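Local coordinates for protein cortical-lytic enzyme (Clostridium perfringens, PDB 5JIP) that probably acts as a family 25 glycoside hydrolase, a muramidase that cleaves cortex peptidoglycan during spore germination, at residues A271-R276 and E301-T306. Numbering follows the deposited sequence.
Sequences AGTLPR and EAFDIT. With MG (magnesium ion), chain E.
Thr273 and Phe303 meet across strand 259-266, which lies between their own strands in the four-stranded antiparallel sheet. With the three-stranded sheet this is consistent with a fibronectin type III-like domain following the TIM barrel. The methyl CG2 of Thr273 reaches the rim of the phenyl ring, in its plane, 3.7 Å from Phe303 CZ; the side chains run roughly perpendicular. Thr273 divides its branches: CG2 lies anti to the backbone N and goes to the ring, while OG1 (chi1 -58°) hydrogen-bonds to Asn263 OD1 and Tyr270 OH of its own chain and to Asn263 ND2 of the second subunit, whose Phe309 also packs on Thr273. Phe303 CG sits over its backbone, flanked by N and C (chi1 57°), which carries the ring over the intervening strand, onto Asn263.

A looser touch follows farther along both segments. Arg276 NH1 approaches Ile305 CD1 obliquely at 4.2 Å and hydrogen-bonds to Asn260 OD1. Next to Ile305, Asp304 binds magnesium through OD2 at 2.1 Å, in a shell completed by two waters, Asp258 OD2 and the carbonyl oxygens of Asp227 and Met230. Its OD1 accepts a bond from Asp308 N, which helps fix the carboxylate's rotation. No hydrogen bond or salt bridge joins the two segments directly: they meet by van der Waals touches, while Asn263 and Asn260 of the strand between help hold the polar ends of Thr273 and Arg276.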
ATOM      1  N   ALA A 271       3.882 -12.241  11.029  1.00 16.65           N
ATOM      2  CA  ALA A 271       3.588 -13.402  10.218  1.00 14.52           C
ATOM      3  C   ALA A 271       3.407 -13.085   8.742  1.00 14.84           C
ATOM      4  O   ALA A 271       3.550 -13.992   7.923  1.00 18.37           O
ATOM      5  CB  ALA A 271       2.326 -14.106  10.740  1.00 13.79           C
ATOM      6  N   GLY A 272       3.107 -11.847   8.373  1.00  8.88           N
ATOM      7  CA  GLY A 272       2.991 -11.524   6.965  1.00  7.83           C
ATOM      8  C   GLY A 272       2.272 -10.214   6.744  1.00  7.25           C
ATOM      9  O   GLY A 272       1.608  -9.671   7.636  1.00  9.93           O
ATOM     10  N   THR A 273       2.423  -9.715   5.519  1.00 10.14           N
ATOM     11  CA  THR A 273       1.734  -8.525   5.042  1.00  6.91           C
ATOM     12  C   THR A 273       0.838  -8.906   3.876  1.00  8.22           C
ATOM     13  O   THR A 273       1.280  -9.595   2.954  1.00  7.67           O
ATOM     14  CB  THR A 273       2.731  -7.443   4.622  1.00  7.27           C
ATOM     15  OG1 THR A 273       3.568  -7.127   5.737  1.00  8.34           O
ATOM     16  CG2 THR A 273       2.021  -6.189   4.157  1.00  8.45           C
ATOM     17  N   LEU A 274      -0.420  -8.483   3.934  1.00  4.99           N
ATOM     18  CA  LEU A 274      -1.389  -8.788   2.884  1.00  6.67           C
ATOM     19  C   LEU A 274      -1.808  -7.501   2.182  1.00  6.40           C
ATOM     20  O   LEU A 274      -1.776  -6.425   2.792  1.00  7.23           O
ATOM     21  CB  LEU A 274      -2.635  -9.472   3.450  1.00  8.86           C
ATOM     22  CG  LEU A 274      -2.516 -10.835   4.132  1.00 10.53           C
ATOM     23  CD1 LEU A 274      -1.772 -11.813   3.237  1.00 15.16           C
ATOM     24  CD2 LEU A 274      -1.891 -10.689   5.496  1.00  8.60           C
ATOM     25  N   PRO A 275      -2.224  -7.568   0.916  1.00  7.48           N
ATOM     26  CA  PRO A 275      -2.677  -6.371   0.202  1.00  7.54           C
ATOM     27  C   PRO A 275      -4.138  -6.049   0.539  1.00  6.39           C
ATOM     28  O   PRO A 275      -4.825  -6.782   1.249  1.00  8.17           O
ATOM     29  CB  PRO A 275      -2.504  -6.760  -1.269  1.00  6.67           C
ATOM     30  CG  PRO A 275      -2.786  -8.284  -1.253  1.00  6.69           C
ATOM     31  CD  PRO A 275      -2.172  -8.752   0.034  1.00  9.68           C
ATOM     32  N   ARG A 276      -4.627  -4.966  -0.064  1.00  6.76           N
ATOM     33  CA  ARG A 276      -5.874  -4.335   0.375  1.00  8.63           C
ATOM     34  C   ARG A 276      -7.105  -5.220   0.179  1.00 11.73           C
ATOM     35  O   ARG A 276      -8.078  -5.088   0.938  1.00  7.78           O
ATOM     36  CB  ARG A 276      -6.073  -3.018  -0.348  1.00  8.92           C
ATOM     37  CG  ARG A 276      -6.241  -3.175  -1.827  1.00 11.33           C
ATOM     38  CD  ARG A 276      -6.300  -1.843  -2.559  1.00 16.37           C
ATOM     39  NE  ARG A 276      -5.044  -1.092  -2.525  1.00 27.16           N
ATOM     40  CZ  ARG A 276      -4.859   0.058  -3.176  1.00 39.31           C
ATOM     41  NH1 ARG A 276      -3.693   0.706  -3.090  1.00 27.68           N
ATOM     42  NH2 ARG A 276      -5.848   0.565  -3.921  1.00 30.87           N
ATOM     43  N   GLU A 301      -3.609  -5.812  12.094  1.00  8.57           N
ATOM     44  CA  GLU A 301      -3.834  -4.389  11.899  1.00  8.20           C
ATOM     45  C   GLU A 301      -4.020  -4.102  10.411  1.00  8.00           C
ATOM     46  O   GLU A 301      -3.343  -4.689   9.557  1.00  7.20           O
ATOM     47  CB  GLU A 301      -2.661  -3.561  12.461  1.00  7.43           C
ATOM     48  CG  GLU A 301      -1.322  -3.806  11.722  1.00  7.46           C
ATOM     49  CD  GLU A 301      -0.115  -3.248  12.455  1.00  8.75           C
ATOM     50  OE1 GLU A 301      -0.266  -2.775  13.610  1.00 10.11           O
ATOM     51  OE2 GLU A 301       1.009  -3.302  11.868  1.00  5.68           O
ATOM     52  N   ALA A 302      -4.946  -3.202  10.109  1.00  8.01           N
ATOM     53  CA  ALA A 302      -5.009  -2.620   8.781  1.00  6.56           C
ATOM     54  C   ALA A 302      -4.044  -1.443   8.690  1.00  9.86           C
ATOM     55  O   ALA A 302      -3.661  -0.850   9.699  1.00  9.23           O
ATOM     56  CB  ALA A 302      -6.423  -2.165   8.458  1.00  9.93           C
ATOM     57  N   PHE A 303      -3.636  -1.106   7.462  1.00  7.57           N
ATOM     58  CA  PHE A 303      -2.908   0.145   7.260  1.00  5.69           C
ATOM     59  C   PHE A 303      -3.350   0.760   5.940  1.00  6.99           C
ATOM     60  O   PHE A 303      -3.867   0.067   5.056  1.00  5.95           O
ATOM     61  CB  PHE A 303      -1.364  -0.019   7.313  1.00  7.65           C
ATOM     62  CG  PHE A 303      -0.778  -1.012   6.331  1.00  7.23           C
ATOM     63  CD1 PHE A 303      -0.450  -0.638   5.028  1.00  9.74           C
ATOM     64  CD2 PHE A 303      -0.500  -2.309   6.735  1.00  4.54           C
ATOM     65  CE1 PHE A 303       0.111  -1.557   4.140  1.00 11.36           C
ATOM     66  CE2 PHE A 303       0.074  -3.218   5.871  1.00  7.03           C
ATOM     67  CZ  PHE A 303       0.377  -2.858   4.567  1.00  7.91           C
ATOM     68  N   ASP A 304      -3.184   2.079   5.829  1.00  4.86           N
ATOM     69  CA  ASP A 304      -3.698   2.820   4.686  1.00  4.19           C
ATOM     70  C   ASP A 304      -2.541   3.338   3.828  1.00  7.54           C
ATOM     71  O   ASP A 304      -1.370   3.115   4.120  1.00  6.80           O
ATOM     72  CB  ASP A 304      -4.661   3.925   5.144  1.00  4.99           C
ATOM     73  CG  ASP A 304      -4.005   5.001   6.003  1.00  5.57           C
ATOM     74  OD1 ASP A 304      -2.761   5.104   6.048  1.00  7.11           O
ATOM     75  OD2 ASP A 304      -4.771   5.763   6.633  1.00  6.20           O
ATOM     76  N   ILE A 305      -2.890   3.988   2.713  1.00  7.40           N
ATOM     77  CA  ILE A 305      -1.900   4.331   1.700  1.00  6.58           C
ATOM     78  C   ILE A 305      -0.793   5.203   2.253  1.00  6.56           C
ATOM     79  O   ILE A 305       0.362   5.081   1.835  1.00  7.13           O
ATOM     80  CB  ILE A 305      -2.599   4.990   0.497  1.00 12.88           C
ATOM     81  CG1 ILE A 305      -3.457   3.927  -0.187  1.00 12.09           C
ATOM     82  CG2 ILE A 305      -1.574   5.569  -0.485  1.00 13.93           C
ATOM     83  CD1 ILE A 305      -4.367   4.496  -1.295  1.00 17.45           C
ATOM     84  N   THR A 306      -1.098   6.089   3.197  1.00  7.54           N
ATOM     85  CA  THR A 306      -0.066   6.980   3.702  1.00  6.24           C
ATOM     86  C   THR A 306       0.566   6.456   4.983  1.00  5.65           C
ATOM     87  O   THR A 306       1.362   7.155   5.593  1.00  6.53           O
ATOM     88  CB  THR A 306      -0.619   8.410   3.860  1.00  9.01           C
ATOM     89  OG1 THR A 306      -1.914   8.394   4.461  1.00  7.93           O
ATOM     90  CG2 THR A 306      -0.752   9.058   2.482  1.00 13.50           C
TER
HETATM   91 MG    MG E 403      -6.528   6.765   6.165  0.99  7.18          MG
HETATM   92  O   HOH W   1      -5.165   8.355   5.969  1.00  5.99           O
HETATM   93  O   HOH W   2      -7.817   5.098   6.481  1.00  4.65           O